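Local coordinates for protein phage terminase large subunit (Thermus phage P7426, PDB 7KS4) that probably acts as the ATP-driven motor that moves viral DNA into empty capsids and as the endonuclease that cuts the genome, this chain being its ATPase domain, at residues H24-S33 against E220-W230. Residues are numbered along the deposited sequence; the frame is centred on the assembly and turned at random.
Sequences HHVQLAIHRS and ESFHAASWDVW. With SO4 (sulfate ion), chain B.
Phe222, on edge strand 219-224 of the ATPase sheet, packs against helix 25-32, which runs antiparallel to residues 220-224 with the axes 9.4 Å apart at closest approach. Ile30 CG1 sits over the middle of one ring face, 3.8 Å from the centroid, in a CH-pi contact. Ala29 CB meets Phe222 CE1 at 3.9 Å, and Ser33 CB closes on the ring edge at CZ. With CG set anti to its own carbonyl carbon (chi1 -46°), the Phe222 ring is directed toward Ala29, Ile30 and Ser33. Farther along, Val26 turns one methyl, CG2, to Ala224 CB at 4.0 Å and to Val229 CG2 at 4.2 Å; Leu42 of the neighbouring strand 37-42 also packs against Val26 and Ala224. Next to the nucleotide, His24 ND1 comes within 3.7 Å of Val229 CG1, while its CE1 approaches Trp230 CZ2 in an oblique ring pair. Trp230 NE1 is bonded to Gln45 O, and Gln27 OE1 takes the backbone N-H of His24 at 2.7 Å while its NE2 reaches ADP N7 and Gly47 O. His25 turns its CE1 edge to Asp228 O, and its ND1 donates a very short bond to O1 of a sulfate probably from the crystallisation liquor. At the far end, Ser33 OG donates to Glu220 OE1 over a very short 2.5 Å and also bonds Ala35 N. That bond ties the C-terminal end of the helix to the edge strand, while apolar contacts of Phe222, Val26 and Val229 hold its face, seating His24 and Gln27 beside the nucleotide pocket.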
ATOM      1  N   HIS A  24      11.651  -5.435  -6.733  1.00 58.46           N
ATOM      2  CA  HIS A  24      11.699  -6.868  -6.977  1.00 62.79           C
ATOM      3  C   HIS A  24      10.531  -7.293  -7.866  1.00 56.61           C
ATOM      4  O   HIS A  24       9.640  -6.503  -8.184  1.00 52.52           O
ATOM      5  CB  HIS A  24      11.655  -7.635  -5.657  1.00 68.61           C
ATOM      6  CG  HIS A  24      12.744  -7.254  -4.705  1.00 76.06           C
ATOM      7  ND1 HIS A  24      12.588  -7.301  -3.337  1.00 78.78           N
ATOM      8  CD2 HIS A  24      14.006  -6.815  -4.925  1.00 81.41           C
ATOM      9  CE1 HIS A  24      13.707  -6.910  -2.754  1.00 83.85           C
ATOM     10  NE2 HIS A  24      14.584  -6.608  -3.696  1.00 85.97           N
ATOM     11  N   HIS A  25      10.527  -8.572  -8.254  1.00 55.47           N
ATOM     12  CA  HIS A  25       9.535  -9.026  -9.225  1.00 53.75           C
ATOM     13  C   HIS A  25       8.116  -8.809  -8.709  1.00 48.58           C
ATOM     14  O   HIS A  25       7.233  -8.401  -9.471  1.00 46.27           O
ATOM     15  CB  HIS A  25       9.768 -10.496  -9.596  1.00 59.09           C
ATOM     16  CG  HIS A  25       9.614 -11.459  -8.456  1.00 63.95           C
ATOM     17  ND1 HIS A  25      10.536 -11.567  -7.436  1.00 68.93           N
ATOM     18  CD2 HIS A  25       8.660 -12.386  -8.199  1.00 64.98           C
ATOM     19  CE1 HIS A  25      10.147 -12.506  -6.591  1.00 70.19           C
ATOM     20  NE2 HIS A  25       9.012 -13.020  -7.030  1.00 67.66           N
ATOM     21  N   VAL A  26       7.883  -9.043  -7.417  1.00 48.40           N
ATOM     22  CA  VAL A  26       6.527  -8.911  -6.888  1.00 48.03           C
ATOM     23  C   VAL A  26       6.138  -7.447  -6.767  1.00 45.09           C
ATOM     24  O   VAL A  26       5.001  -7.071  -7.068  1.00 42.83           O
ATOM     25  CB  VAL A  26       6.392  -9.632  -5.538  1.00 50.68           C
ATOM     26  CG1 VAL A  26       4.920  -9.641  -5.103  1.00 48.64           C
ATOM     27  CG2 VAL A  26       6.930 -11.045  -5.632  1.00 55.26           C
ATOM     28  N   GLN A  27       7.059  -6.607  -6.292  1.00 44.37           N
ATOM     29  CA  GLN A  27       6.816  -5.169  -6.269  1.00 42.19           C
ATOM     30  C   GLN A  27       6.542  -4.646  -7.670  1.00 40.93           C
ATOM     31  O   GLN A  27       5.599  -3.876  -7.888  1.00 37.23           O
ATOM     32  CB  GLN A  27       8.013  -4.445  -5.659  1.00 43.86           C
ATOM     33  CG  GLN A  27       8.279  -4.795  -4.218  1.00 44.82           C
ATOM     34  CD  GLN A  27       9.623  -4.291  -3.755  1.00 48.09           C
ATOM     35  OE1 GLN A  27      10.627  -4.424  -4.460  1.00 49.38           O
ATOM     36  NE2 GLN A  27       9.654  -3.691  -2.572  1.00 49.14           N
ATOM     37  N   LEU A  28       7.371  -5.051  -8.635  1.00 42.58           N
ATOM     38  CA  LEU A  28       7.166  -4.616 -10.011  1.00 41.27           C
ATOM     39  C   LEU A  28       5.789  -5.022 -10.513  1.00 39.50           C
ATOM     40  O   LEU A  28       5.109  -4.235 -11.177  1.00 37.01           O
ATOM     41  CB  LEU A  28       8.260  -5.199 -10.903  1.00 44.55           C
ATOM     42  CG  LEU A  28       8.423  -4.600 -12.298  1.00 46.76           C
ATOM     43  CD1 LEU A  28       8.630  -3.094 -12.243  1.00 45.71           C
ATOM     44  CD2 LEU A  28       9.599  -5.277 -12.988  1.00 50.15           C
ATOM     45  N   ALA A  29       5.353  -6.245 -10.205  1.00 42.21           N
ATOM     46  CA  ALA A  29       4.030  -6.674 -10.645  1.00 42.43           C
ATOM     47  C   ALA A  29       2.943  -5.771 -10.075  1.00 39.60           C
ATOM     48  O   ALA A  29       2.003  -5.395 -10.785  1.00 40.14           O
ATOM     49  CB  ALA A  29       3.784  -8.126 -10.246  1.00 44.45           C
ATOM     50  N   ILE A  30       3.065  -5.398  -8.798  1.00 36.11           N
ATOM     51  CA  ILE A  30       2.109  -4.475  -8.187  1.00 34.28           C
ATOM     52  C   ILE A  30       2.114  -3.141  -8.922  1.00 34.81           C
ATOM     53  O   ILE A  30       1.060  -2.570  -9.217  1.00 33.16           O
ATOM     54  CB  ILE A  30       2.425  -4.299  -6.691  1.00 33.36           C
ATOM     55  CG1 ILE A  30       2.151  -5.620  -5.953  1.00 35.39           C
ATOM     56  CG2 ILE A  30       1.622  -3.125  -6.089  1.00 33.52           C
ATOM     57  CD1 ILE A  30       2.536  -5.617  -4.494  1.00 35.62           C
ATOM     58  N   HIS A  31       3.306  -2.612  -9.209  1.00 35.80           N
ATOM     59  CA  HIS A  31       3.401  -1.302  -9.850  1.00 35.79           C
ATOM     60  C   HIS A  31       2.874  -1.334 -11.279  1.00 38.24           C
ATOM     61  O   HIS A  31       2.310  -0.344 -11.754  1.00 36.73           O
ATOM     62  CB  HIS A  31       4.847  -0.805  -9.851  1.00 37.31           C
ATOM     63  CG  HIS A  31       5.407  -0.563  -8.487  1.00 38.25           C
ATOM     64  ND1 HIS A  31       4.742   0.168  -7.527  1.00 35.93           N
ATOM     65  CD2 HIS A  31       6.577  -0.947  -7.924  1.00 40.40           C
ATOM     66  CE1 HIS A  31       5.473   0.218  -6.430  1.00 37.65           C
ATOM     67  NE2 HIS A  31       6.592  -0.449  -6.645  1.00 40.25           N
ATOM     68  N   ARG A  32       3.074  -2.444 -11.996  1.00 37.26           N
ATOM     69  CA  ARG A  32       2.590  -2.523 -13.372  1.00 42.85           C
ATOM     70  C   ARG A  32       1.078  -2.692 -13.446  1.00 40.24           C
ATOM     71  O   ARG A  32       0.482  -2.397 -14.488  1.00 40.34           O
ATOM     72  CB  ARG A  32       3.266  -3.676 -14.115  1.00 49.28           C
ATOM     73  CG  ARG A  32       4.731  -3.418 -14.431  1.00 58.81           C
ATOM     74  CD  ARG A  32       5.277  -4.438 -15.412  1.00 66.75           C
ATOM     75  NE  ARG A  32       6.725  -4.328 -15.568  1.00 73.53           N
ATOM     76  CZ  ARG A  32       7.341  -3.564 -16.467  1.00 80.51           C
ATOM     77  NH1 ARG A  32       6.647  -2.821 -17.321  1.00 82.58           N
ATOM     78  NH2 ARG A  32       8.667  -3.543 -16.514  1.00 84.73           N
ATOM     79  N   SER A  33       0.449  -3.148 -12.369  1.00 38.34           N
ATOM     80  CA  SER A  33      -0.989  -3.366 -12.377  1.00 38.63           C
ATOM     81  C   SER A  33      -1.736  -2.040 -12.416  1.00 38.01           C
ATOM     82  O   SER A  33      -1.448  -1.133 -11.632  1.00 37.80           O
ATOM     83  CB  SER A  33      -1.412  -4.155 -11.140  1.00 35.12           C
ATOM     84  OG  SER A  33      -2.824  -4.212 -11.050  1.00 34.87           O
ATOM     85  N   GLU A 220      -6.997  -7.096  -8.936  1.00 29.74           N
ATOM     86  CA  GLU A 220      -5.829  -7.902  -9.274  1.00 31.99           C
ATOM     87  C   GLU A 220      -5.100  -8.241  -7.986  1.00 29.37           C
ATOM     88  O   GLU A 220      -4.837  -7.355  -7.171  1.00 29.02           O
ATOM     89  CB  GLU A 220      -4.888  -7.177 -10.242  1.00 35.75           C
ATOM     90  CG  GLU A 220      -3.670  -8.008 -10.618  1.00 39.05           C
ATOM     91  CD  GLU A 220      -2.905  -7.413 -11.778  1.00 42.22           C
ATOM     92  OE1 GLU A 220      -3.311  -6.336 -12.263  1.00 42.00           O
ATOM     93  OE2 GLU A 220      -1.901  -8.021 -12.204  1.00 45.16           O
ATOM     94  N   SER A 221      -4.779  -9.520  -7.804  1.00 31.77           N
ATOM     95  CA  SER A 221      -4.200  -9.999  -6.560  1.00 29.91           C
ATOM     96  C   SER A 221      -2.807 -10.573  -6.774  1.00 30.92           C
ATOM     97  O   SER A 221      -2.504 -11.149  -7.824  1.00 32.08           O
ATOM     98  CB  SER A 221      -5.085 -11.055  -5.920  1.00 30.22           C
ATOM     99  OG  SER A 221      -6.325 -10.491  -5.550  1.00 29.92           O
ATOM    100  N   PHE A 222      -1.975 -10.427  -5.743  1.00 31.33           N
ATOM    101  CA  PHE A 222      -0.582 -10.846  -5.761  1.00 33.65           C
ATOM    102  C   PHE A 222      -0.310 -11.675  -4.518  1.00 34.41           C
ATOM    103  O   PHE A 222      -0.820 -11.363  -3.434  1.00 32.73           O
ATOM    104  CB  PHE A 222       0.337  -9.625  -5.809  1.00 35.13           C
ATOM    105  CG  PHE A 222      -0.090  -8.607  -6.823  1.00 34.92           C
ATOM    106  CD1 PHE A 222       0.498  -8.574  -8.075  1.00 35.99           C
ATOM    107  CD2 PHE A 222      -1.102  -7.701  -6.536  1.00 34.58           C
ATOM    108  CE1 PHE A 222       0.098  -7.651  -9.013  1.00 35.53           C
ATOM    109  CE2 PHE A 222      -1.499  -6.779  -7.470  1.00 35.66           C
ATOM    110  CZ  PHE A 222      -0.894  -6.758  -8.713  1.00 36.29           C
ATOM    111  N   HIS A 223       0.485 -12.734  -4.682  1.00 34.23           N
ATOM    112  CA  HIS A 223       0.766 -13.677  -3.609  1.00 35.37           C
ATOM    113  C   HIS A 223       2.245 -14.035  -3.616  1.00 36.84           C
ATOM    114  O   HIS A 223       2.820 -14.291  -4.677  1.00 37.06           O
ATOM    115  CB  HIS A 223      -0.070 -14.951  -3.751  1.00 35.89           C
ATOM    116  CG  HIS A 223       0.038 -15.860  -2.571  1.00 38.28           C
ATOM    117  ND1 HIS A 223       0.573 -17.126  -2.652  1.00 40.31           N
ATOM    118  CD2 HIS A 223      -0.293 -15.671  -1.272  1.00 39.29           C
ATOM    119  CE1 HIS A 223       0.552 -17.685  -1.455  1.00 40.95           C
ATOM    120  NE2 HIS A 223       0.032 -16.822  -0.601  1.00 40.91           N
ATOM    121  N   ALA A 224       2.860 -14.050  -2.437  1.00 37.37           N
ATOM    122  CA  ALA A 224       4.250 -14.473  -2.331  1.00 37.90           C
ATOM    123  C   ALA A 224       4.563 -14.794  -0.881  1.00 39.39           C
ATOM    124  O   ALA A 224       4.264 -13.997   0.014  1.00 39.35           O
ATOM    125  CB  ALA A 224       5.207 -13.393  -2.853  1.00 38.53           C
ATOM    126  N   ALA A 225       5.157 -15.962  -0.656  1.00 39.87           N
ATOM    127  CA  ALA A 225       5.752 -16.260   0.631  1.00 40.30           C
ATOM    128  C   ALA A 225       7.036 -15.456   0.798  1.00 39.99           C
ATOM    129  O   ALA A 225       7.620 -14.960  -0.166  1.00 40.68           O
ATOM    130  CB  ALA A 225       6.053 -17.757   0.749  1.00 40.79           C
ATOM    131  N   SER A 226       7.475 -15.325   2.046  1.00 39.87           N
ATOM    132  CA  SER A 226       8.730 -14.631   2.297  1.00 41.50           C
ATOM    133  C   SER A 226       9.860 -15.238   1.475  1.00 40.77           C
ATOM    134  O   SER A 226      10.719 -14.516   0.949  1.00 40.60           O
ATOM    135  CB  SER A 226       9.059 -14.679   3.785  1.00 42.30           C
ATOM    136  OG  SER A 226       7.966 -14.194   4.544  1.00 43.64           O
ATOM    137  N   TRP A 227       9.863 -16.564   1.327  1.00 39.79           N
ATOM    138  CA  TRP A 227      10.936 -17.232   0.605  1.00 40.49           C
ATOM    139  C   TRP A 227      10.754 -17.185  -0.904  1.00 41.10           C
ATOM    140  O   TRP A 227      11.692 -17.532  -1.628  1.00 40.93           O
ATOM    141  CB  TRP A 227      11.063 -18.684   1.068  1.00 39.26           C
ATOM    142  CG  TRP A 227       9.796 -19.462   0.982  1.00 38.24           C
ATOM    143  CD1 TRP A 227       9.242 -20.001  -0.139  1.00 38.20           C
ATOM    144  CD2 TRP A 227       8.922 -19.801   2.067  1.00 38.24           C
ATOM    145  NE1 TRP A 227       8.074 -20.655   0.179  1.00 38.00           N
ATOM    146  CE2 TRP A 227       7.860 -20.547   1.528  1.00 38.34           C
ATOM    147  CE3 TRP A 227       8.938 -19.544   3.441  1.00 39.13           C
ATOM    148  CZ2 TRP A 227       6.820 -21.039   2.313  1.00 39.51           C
ATOM    149  CZ3 TRP A 227       7.909 -20.039   4.219  1.00 39.91           C
ATOM    150  CH2 TRP A 227       6.866 -20.777   3.653  1.00 38.89           C
ATOM    151  N   ASP A 228       9.581 -16.773  -1.396  1.00 44.30           N
ATOM    152  CA  ASP A 228       9.463 -16.441  -2.812  1.00 45.22           C
ATOM    153  C   ASP A 228      10.260 -15.186  -3.146  1.00 45.56           C
ATOM    154  O   ASP A 228      10.844 -15.089  -4.232  1.00 48.64           O
ATOM    155  CB  ASP A 228       7.995 -16.240  -3.204  1.00 45.32           C
ATOM    156  CG  ASP A 228       7.195 -17.530  -3.174  1.00 45.29           C
ATOM    157  OD1 ASP A 228       7.762 -18.595  -3.502  1.00 45.83           O
ATOM    158  OD2 ASP A 228       5.995 -17.475  -2.828  1.00 43.51           O
ATOM    159  N   VAL A 229      10.299 -14.222  -2.230  1.00 42.37           N
ATOM    160  CA  VAL A 229      11.081 -13.012  -2.443  1.00 43.04           C
ATOM    161  C   VAL A 229      12.528 -13.202  -2.001  1.00 42.29           C
ATOM    162  O   VAL A 229      13.437 -12.624  -2.602  1.00 42.70           O
ATOM    163  CB  VAL A 229      10.450 -11.826  -1.704  1.00 42.15           C
ATOM    164  CG1 VAL A 229      11.163 -10.525  -2.094  1.00 44.23           C
ATOM    165  CG2 VAL A 229       8.937 -11.745  -1.984  1.00 41.67           C
ATOM    166  N   TRP A 230      12.755 -13.993  -0.949  1.00 40.06           N
ATOM    167  CA  TRP A 230      14.088 -14.248  -0.407  1.00 41.63           C
ATOM    168  C   TRP A 230      14.350 -15.748  -0.456  1.00 40.33           C
ATOM    169  O   TRP A 230      14.290 -16.434   0.575  1.00 38.59           O
ATOM    170  CB  TRP A 230      14.213 -13.708   1.016  1.00 43.66           C
ATOM    171  CG  TRP A 230      14.052 -12.225   1.083  1.00 47.75           C
ATOM    172  CD1 TRP A 230      13.006 -11.532   1.625  1.00 48.09           C
ATOM    173  CD2 TRP A 230      14.962 -11.243   0.573  1.00 51.31           C
ATOM    174  NE1 TRP A 230      13.215 -10.180   1.489  1.00 50.66           N
ATOM    175  CE2 TRP A 230      14.409  -9.976   0.846  1.00 52.80           C
ATOM    176  CE3 TRP A 230      16.195 -11.314  -0.090  1.00 53.93           C
ATOM    177  CZ2 TRP A 230      15.047  -8.788   0.481  1.00 55.83           C
ATOM    178  CZ3 TRP A 230      16.826 -10.135  -0.451  1.00 57.08           C
ATOM    179  CH2 TRP A 230      16.252  -8.890  -0.165  1.00 57.67           C
TER
HETATM  180  S   SO4 B 301      14.020 -10.542  -7.958  1.00 87.40           S
HETATM  181  O1  SO4 B 301      12.840 -10.717  -7.117  1.00 88.24           O
HETATM  182  O2  SO4 B 301      14.950  -9.639  -7.291  1.00 82.70           O
HETATM  183  O3  SO4 B 301      14.664 -11.834  -8.181  1.00 87.44           O
HETATM  184  O4  SO4 B 301      13.621  -9.983  -9.246  1.00 87.80           O
HETATM  185  O   HOH W   1       1.229  -6.835 -12.727  1.00 45.63           O